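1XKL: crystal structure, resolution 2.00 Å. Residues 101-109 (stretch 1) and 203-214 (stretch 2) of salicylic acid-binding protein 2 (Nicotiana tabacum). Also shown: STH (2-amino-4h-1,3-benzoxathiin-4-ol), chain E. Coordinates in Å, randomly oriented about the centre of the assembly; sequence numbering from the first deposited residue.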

ATOM      1  N   ALA A 101     -45.797  -8.469  -8.292  1.00 16.65           N
ATOM      2  CA  ALA A 101     -44.475  -8.459  -7.697  1.00 16.48           C
ATOM      3  C   ALA A 101     -43.953  -9.883  -7.727  1.00 16.17           C
ATOM      4  O   ALA A 101     -44.600 -10.802  -7.229  1.00 17.35           O
ATOM      5  CB  ALA A 101     -44.553  -7.947  -6.255  1.00 15.56           C
ATOM      6  N   VAL A 102     -42.783 -10.066  -8.320  1.00 15.57           N
ATOM      7  CA  VAL A 102     -42.186 -11.386  -8.429  1.00 14.56           C
ATOM      8  C   VAL A 102     -40.991 -11.508  -7.490  1.00 15.00           C
ATOM      9  O   VAL A 102     -40.070 -10.680  -7.521  1.00 16.06           O
ATOM     10  CB  VAL A 102     -41.723 -11.657  -9.885  1.00 12.96           C
ATOM     11  CG1 VAL A 102     -41.213 -13.081 -10.020  1.00 10.97           C
ATOM     12  CG2 VAL A 102     -42.882 -11.417 -10.839  1.00 13.02           C
ATOM     13  N   PHE A 103     -41.019 -12.541  -6.652  1.00 13.25           N
ATOM     14  CA  PHE A 103     -39.954 -12.798  -5.698  1.00 14.31           C
ATOM     15  C   PHE A 103     -39.153 -14.013  -6.129  1.00 13.64           C
ATOM     16  O   PHE A 103     -39.587 -15.152  -5.963  1.00 14.48           O
ATOM     17  CB  PHE A 103     -40.536 -13.002  -4.283  1.00 13.18           C
ATOM     18  CG  PHE A 103     -41.257 -11.790  -3.740  1.00 11.39           C
ATOM     19  CD1 PHE A 103     -42.560 -11.502  -4.133  1.00 11.60           C
ATOM     20  CD2 PHE A 103     -40.610 -10.911  -2.870  1.00 11.37           C
ATOM     21  CE1 PHE A 103     -43.205 -10.357  -3.672  1.00 10.79           C
ATOM     22  CE2 PHE A 103     -41.245  -9.765  -2.405  1.00  8.71           C
ATOM     23  CZ  PHE A 103     -42.541  -9.486  -2.806  1.00  7.61           C
ATOM     24  N   LEU A 104     -37.983 -13.756  -6.701  1.00 14.73           N
ATOM     25  CA  LEU A 104     -37.106 -14.821  -7.178  1.00 14.78           C
ATOM     26  C   LEU A 104     -36.155 -15.214  -6.057  1.00 16.06           C
ATOM     27  O   LEU A 104     -35.254 -14.449  -5.711  1.00 15.52           O
ATOM     28  CB  LEU A 104     -36.304 -14.330  -8.391  1.00 14.03           C
ATOM     29  CG  LEU A 104     -35.222 -15.257  -8.926  1.00 13.15           C
ATOM     30  CD1 LEU A 104     -35.853 -16.541  -9.487  1.00 14.71           C
ATOM     31  CD2 LEU A 104     -34.447 -14.520 -10.021  1.00 13.38           C
ATOM     32  N   ALA A 105     -36.367 -16.403  -5.493  1.00 15.43           N
ATOM     33  CA  ALA A 105     -35.545 -16.907  -4.402  1.00 15.05           C
ATOM     34  C   ALA A 105     -35.187 -15.722  -3.508  1.00 15.09           C
ATOM     35  O   ALA A 105     -34.035 -15.525  -3.138  1.00 15.91           O
ATOM     36  CB  ALA A 105     -34.287 -17.557  -4.951  1.00 14.05           C
ATOM     37  N   ALA A 106     -36.208 -14.944  -3.177  1.00 13.36           N
ATOM     38  CA  ALA A 106     -36.070 -13.749  -2.375  1.00 13.56           C
ATOM     39  C   ALA A 106     -36.636 -13.864  -0.969  1.00 14.24           C
ATOM     40  O   ALA A 106     -37.161 -14.910  -0.555  1.00 13.94           O
ATOM     41  CB  ALA A 106     -36.762 -12.595  -3.086  1.00 13.03           C
ATOM     42  N   PHE A 107     -36.500 -12.765  -0.235  1.00 13.78           N
ATOM     43  CA  PHE A 107     -37.052 -12.660   1.102  1.00 16.65           C
ATOM     44  C   PHE A 107     -38.340 -11.906   0.842  1.00 16.69           C
ATOM     45  O   PHE A 107     -38.318 -10.789   0.328  1.00 18.88           O
ATOM     46  CB  PHE A 107     -36.143 -11.842   2.020  1.00 14.44           C
ATOM     47  CG  PHE A 107     -34.924 -12.581   2.480  1.00 16.81           C
ATOM     48  CD1 PHE A 107     -33.653 -12.064   2.235  1.00 16.47           C
ATOM     49  CD2 PHE A 107     -35.041 -13.789   3.168  1.00 16.64           C
ATOM     50  CE1 PHE A 107     -32.517 -12.735   2.668  1.00 15.88           C
ATOM     51  CE2 PHE A 107     -33.909 -14.471   3.608  1.00 15.78           C
ATOM     52  CZ  PHE A 107     -32.641 -13.945   3.358  1.00 18.38           C
HETATM   53  N   MSE A 108     -39.462 -12.528   1.174  1.00 16.95           N
HETATM   54  CA  MSE A 108     -40.767 -11.922   0.966  1.00 17.65           C
HETATM   55  C   MSE A 108     -41.399 -11.609   2.315  1.00 18.74           C
HETATM   56  O   MSE A 108     -41.754 -12.520   3.063  1.00 20.65           O
HETATM   57  CB  MSE A 108     -41.648 -12.894   0.171  1.00 17.70           C
HETATM   58  CG  MSE A 108     -43.007 -12.352  -0.205  1.00 20.41           C
HETATM   59 SE   MSE A 108     -43.976 -13.662  -1.210  1.00 34.57          SE
HETATM   60  CE  MSE A 108     -44.080 -15.025   0.168  1.00 21.96           C
ATOM     61  N   PRO A 109     -41.555 -10.317   2.637  1.00 20.19           N
ATOM     62  CA  PRO A 109     -42.140  -9.854   3.901  1.00 20.70           C
ATOM     63  C   PRO A 109     -43.656  -9.977   3.935  1.00 20.18           C
ATOM     64  O   PRO A 109     -44.275 -10.420   2.969  1.00 19.71           O
ATOM     65  CB  PRO A 109     -41.734  -8.375   3.968  1.00 21.37           C
ATOM     66  CG  PRO A 109     -40.919  -8.116   2.703  1.00 22.47           C
ATOM     67  CD  PRO A 109     -41.316  -9.177   1.740  1.00 19.37           C
ATOM     68  N   VAL A 203     -45.906 -13.245  -6.681  1.00 14.59           N
ATOM     69  CA  VAL A 203     -45.536 -14.479  -7.347  1.00 15.10           C
ATOM     70  C   VAL A 203     -44.166 -14.883  -6.820  1.00 16.28           C
ATOM     71  O   VAL A 203     -43.233 -14.073  -6.812  1.00 16.66           O
ATOM     72  CB  VAL A 203     -45.462 -14.274  -8.890  1.00 13.93           C
ATOM     73  CG1 VAL A 203     -45.096 -15.575  -9.579  1.00 15.97           C
ATOM     74  CG2 VAL A 203     -46.794 -13.759  -9.407  1.00 13.27           C
ATOM     75  N   TYR A 204     -44.037 -16.120  -6.355  1.00 16.27           N
ATOM     76  CA  TYR A 204     -42.751 -16.568  -5.849  1.00 16.25           C
ATOM     77  C   TYR A 204     -42.145 -17.628  -6.762  1.00 17.08           C
ATOM     78  O   TYR A 204     -42.772 -18.658  -7.035  1.00 16.81           O
ATOM     79  CB  TYR A 204     -42.896 -17.121  -4.421  1.00 15.96           C
ATOM     80  CG  TYR A 204     -41.582 -17.167  -3.675  1.00 15.49           C
ATOM     81  CD1 TYR A 204     -40.591 -18.076  -4.034  1.00 17.29           C
ATOM     82  CD2 TYR A 204     -41.308 -16.268  -2.642  1.00 16.35           C
ATOM     83  CE1 TYR A 204     -39.361 -18.087  -3.389  1.00 18.19           C
ATOM     84  CE2 TYR A 204     -40.075 -16.270  -1.985  1.00 14.20           C
ATOM     85  CZ  TYR A 204     -39.109 -17.179  -2.361  1.00 15.00           C
ATOM     86  OH  TYR A 204     -37.892 -17.214  -1.722  1.00 14.31           O
ATOM     87  N   ILE A 205     -40.941 -17.359  -7.262  1.00 15.41           N
ATOM     88  CA  ILE A 205     -40.257 -18.314  -8.126  1.00 14.79           C
ATOM     89  C   ILE A 205     -39.220 -19.010  -7.272  1.00 15.39           C
ATOM     90  O   ILE A 205     -38.268 -18.392  -6.789  1.00 14.17           O
ATOM     91  CB  ILE A 205     -39.559 -17.628  -9.355  1.00 13.91           C
ATOM     92  CG1 ILE A 205     -40.585 -16.875 -10.195  1.00 15.43           C
ATOM     93  CG2 ILE A 205     -38.890 -18.677 -10.224  1.00 13.32           C
ATOM     94  CD1 ILE A 205     -40.019 -16.249 -11.477  1.00 15.02           C
ATOM     95  N   VAL A 206     -39.434 -20.302  -7.064  1.00 15.99           N
ATOM     96  CA  VAL A 206     -38.551 -21.125  -6.250  1.00 17.36           C
ATOM     97  C   VAL A 206     -37.411 -21.723  -7.055  1.00 18.63           C
ATOM     98  O   VAL A 206     -37.622 -22.227  -8.159  1.00 20.52           O
ATOM     99  CB  VAL A 206     -39.321 -22.306  -5.617  1.00 17.99           C
ATOM    100  CG1 VAL A 206     -38.353 -23.199  -4.851  1.00 18.86           C
ATOM    101  CG2 VAL A 206     -40.418 -21.786  -4.705  1.00 17.42           C
ATOM    102  N   CYS A 207     -36.211 -21.679  -6.483  1.00 18.29           N
ATOM    103  CA  CYS A 207     -35.024 -22.243  -7.110  1.00 19.62           C
ATOM    104  C   CYS A 207     -34.622 -23.451  -6.263  1.00 21.12           C
ATOM    105  O   CYS A 207     -33.920 -23.324  -5.254  1.00 20.43           O
ATOM    106  CB  CYS A 207     -33.908 -21.188  -7.171  1.00 18.44           C
ATOM    107  SG  CYS A 207     -34.362 -19.746  -8.189  1.00 19.80           S
ATOM    108  N   THR A 208     -35.104 -24.620  -6.692  1.00 23.44           N
ATOM    109  CA  THR A 208     -34.895 -25.898  -6.009  1.00 23.19           C
ATOM    110  C   THR A 208     -33.481 -26.217  -5.556  1.00 23.93           C
ATOM    111  O   THR A 208     -33.297 -26.883  -4.541  1.00 26.60           O
ATOM    112  CB  THR A 208     -35.399 -27.102  -6.876  1.00 22.95           C
ATOM    113  OG1 THR A 208     -34.480 -27.352  -7.946  1.00 25.40           O
ATOM    114  CG2 THR A 208     -36.772 -26.807  -7.463  1.00 22.05           C
ATOM    115  N   GLU A 209     -32.478 -25.748  -6.287  1.00 24.39           N
ATOM    116  CA  GLU A 209     -31.101 -26.052  -5.915  1.00 23.68           C
ATOM    117  C   GLU A 209     -30.391 -24.933  -5.171  1.00 22.73           C
ATOM    118  O   GLU A 209     -29.177 -24.974  -4.986  1.00 21.61           O
ATOM    119  CB  GLU A 209     -30.307 -26.426  -7.162  1.00 26.27           C
ATOM    120  CG  GLU A 209     -30.888 -27.614  -7.899  1.00 30.18           C
ATOM    121  CD  GLU A 209     -30.993 -28.836  -7.012  1.00 33.19           C
ATOM    122  OE1 GLU A 209     -29.959 -29.238  -6.437  1.00 35.33           O
ATOM    123  OE2 GLU A 209     -32.106 -29.394  -6.885  1.00 35.39           O
ATOM    124  N   ASP A 210     -31.153 -23.943  -4.731  1.00 20.90           N
ATOM    125  CA  ASP A 210     -30.591 -22.816  -4.009  1.00 20.13           C
ATOM    126  C   ASP A 210     -29.928 -23.253  -2.708  1.00 21.00           C
ATOM    127  O   ASP A 210     -30.549 -23.932  -1.890  1.00 22.34           O
ATOM    128  CB  ASP A 210     -31.694 -21.814  -3.683  1.00 19.73           C
ATOM    129  CG  ASP A 210     -31.157 -20.435  -3.377  1.00 18.41           C
ATOM    130  OD1 ASP A 210     -30.102 -20.330  -2.716  1.00 17.40           O
ATOM    131  OD2 ASP A 210     -31.805 -19.452  -3.794  1.00 21.22           O
ATOM    132  N   LYS A 211     -28.672 -22.858  -2.512  1.00 19.88           N
ATOM    133  CA  LYS A 211     -27.950 -23.184  -1.287  1.00 20.41           C
ATOM    134  C   LYS A 211     -27.767 -21.956  -0.393  1.00 19.86           C
ATOM    135  O   LYS A 211     -27.311 -22.081   0.740  1.00 18.83           O
ATOM    136  CB  LYS A 211     -26.563 -23.759  -1.588  1.00 21.40           C
ATOM    137  CG  LYS A 211     -26.519 -25.226  -1.980  1.00 25.02           C
ATOM    138  CD  LYS A 211     -25.125 -25.756  -1.687  1.00 29.04           C
ATOM    139  CE  LYS A 211     -25.005 -27.234  -1.984  1.00 31.55           C
ATOM    140  NZ  LYS A 211     -25.085 -27.505  -3.454  1.00 32.83           N
ATOM    141  N   GLY A 212     -28.096 -20.771  -0.900  1.00 20.17           N
ATOM    142  CA  GLY A 212     -27.941 -19.571  -0.091  1.00 21.03           C
ATOM    143  C   GLY A 212     -29.161 -19.414   0.790  1.00 19.80           C
ATOM    144  O   GLY A 212     -29.081 -19.269   2.015  1.00 20.43           O
ATOM    145  N   ILE A 213     -30.302 -19.431   0.119  1.00 18.94           N
ATOM    146  CA  ILE A 213     -31.613 -19.352   0.737  1.00 18.90           C
ATOM    147  C   ILE A 213     -32.213 -20.663   0.238  1.00 17.87           C
ATOM    148  O   ILE A 213     -32.841 -20.714  -0.818  1.00 16.87           O
ATOM    149  CB  ILE A 213     -32.432 -18.173   0.192  1.00 18.89           C
ATOM    150  CG1 ILE A 213     -31.692 -16.855   0.447  1.00 19.98           C
ATOM    151  CG2 ILE A 213     -33.801 -18.156   0.840  1.00 20.37           C
ATOM    152  CD1 ILE A 213     -32.512 -15.614   0.107  1.00 18.71           C
ATOM    153  N   PRO A 214     -31.990 -21.752   0.985  1.00 19.59           N
ATOM    154  CA  PRO A 214     -32.483 -23.091   0.645  1.00 19.75           C
ATOM    155  C   PRO A 214     -33.964 -23.180   0.290  1.00 19.86           C
ATOM    156  O   PRO A 214     -34.775 -22.379   0.752  1.00 18.41           O
ATOM    157  CB  PRO A 214     -32.092 -23.931   1.864  1.00 20.93           C
ATOM    158  CG  PRO A 214     -31.930 -22.918   2.970  1.00 23.27           C
ATOM    159  CD  PRO A 214     -31.297 -21.756   2.283  1.00 18.09           C
TER
HETATM  160  C8  STH E 297     -29.261 -11.709   0.620  1.00 18.18           C
HETATM  161  O8  STH E 297     -29.718 -10.869   1.587  1.00 19.41           O
HETATM  162  C1  STH E 297     -28.840 -13.107   0.926  1.00 19.22           C
HETATM  163  C2  STH E 297     -28.342 -13.979  -0.167  1.00 17.57           C
HETATM  164  C3  STH E 297     -27.940 -15.312   0.129  1.00 18.39           C
HETATM  165  C4  STH E 297     -27.991 -15.801   1.473  1.00 18.29           C
HETATM  166  C5  STH E 297     -28.461 -14.966   2.533  1.00 16.41           C
HETATM  167  C6  STH E 297     -28.866 -13.641   2.268  1.00 14.09           C
HETATM  168  C7  STH E 297     -28.998 -12.351  -1.859  1.00 19.09           C
HETATM  169  O2  STH E 297     -28.288 -13.529  -1.512  1.00 17.99           O
HETATM  170  N7  STH E 297     -28.368 -11.787  -2.959  1.00 18.77           N
HETATM  171  S7  STH E 297     -29.211 -11.244  -0.704  1.00 25.17           S

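Two neighbouring parallel strands, residues 101-104 and the strand that runs through 203-206, run side by side; their axes approach to 4.6 Å, with their N-to-C directions 20° apart. Val102 pairs with Val203, Phe103 with Tyr204 and Leu104 with Ile205, and a ladder of four backbone hydrogen bonds holds this register. Val203 N donates to Ala101 O (2.8 Å), Phe103 N to Val203 O (2.7 Å), Ile205 N to Phe103 O (2.9 Å) and Ala105 N to Ile205 O (3.0 Å). The N-H...O angles, 158° to 173°, are close to linear. As is usual between parallel strands, Phe103, Val203 and Ile205 each use both N and O across the gap, whereas Val102, Leu104 and Tyr204 turn theirs away from it. Two acceptors also receive CA-H...O contacts: Val102 CA lies 3.3 Å from Val203 O, and Tyr204 CA 3.5 Å from Phe103 O.

Past the strand end, the Tyr204 side chain takes over the polar pairing. Its hydroxyl, OH, donates to Ala106 O at 2.7 Å, which satisfies a loop carbonyl beyond the reach of the ladder. Ala106 N is also only 3.2 Å from Tyr204 OH, but the angle is poor and no hydrogen bond forms. Phe103 O lies over one face of the Tyr204 ring, while the selenium of selenomethionine Met108 sits at its edge, with SE 4.0 Å from Tyr204 CD2.

Val102, Leu104, Val203 and Ile205 share one sheet face, where Val102 CG1 meets Ile205 CD1 at 3.7 Å and Leu104 CD1 meets Ile205 CG2 at 3.8 Å. Leu104 CD1 also reaches Cys207 SG (3.8 Å). Phe103 and Tyr204 occupy the other face, with Phe103 CB 3.7 Å from Tyr204 CD2.

A type I turn from Cys207 to Asp210 is closed by Asp210 N donating to Cys207 O (2.9 Å). The Asp210 carboxylate then organises the following loop: OD1 accepts from Gly212 N (2.7 Å) and from Ile213 N (3.0 Å). Asp210 OD2 is hydrogen-bonded elsewhere in the structure; its 3.3 Å approach to Ala105 CB is a packing contact.

Ile213 points toward the first stretch and places CD1 over one face of the Phe107 ring, 3.9 Å from the centroid and 20° off the normal, a CH-pi contact. The ligand STH adjoins this pair: its O8 lies at the ring edge, 3.5 Å from Phe107 CE1, and its C4 is 4.0 Å from Ile213 CG1.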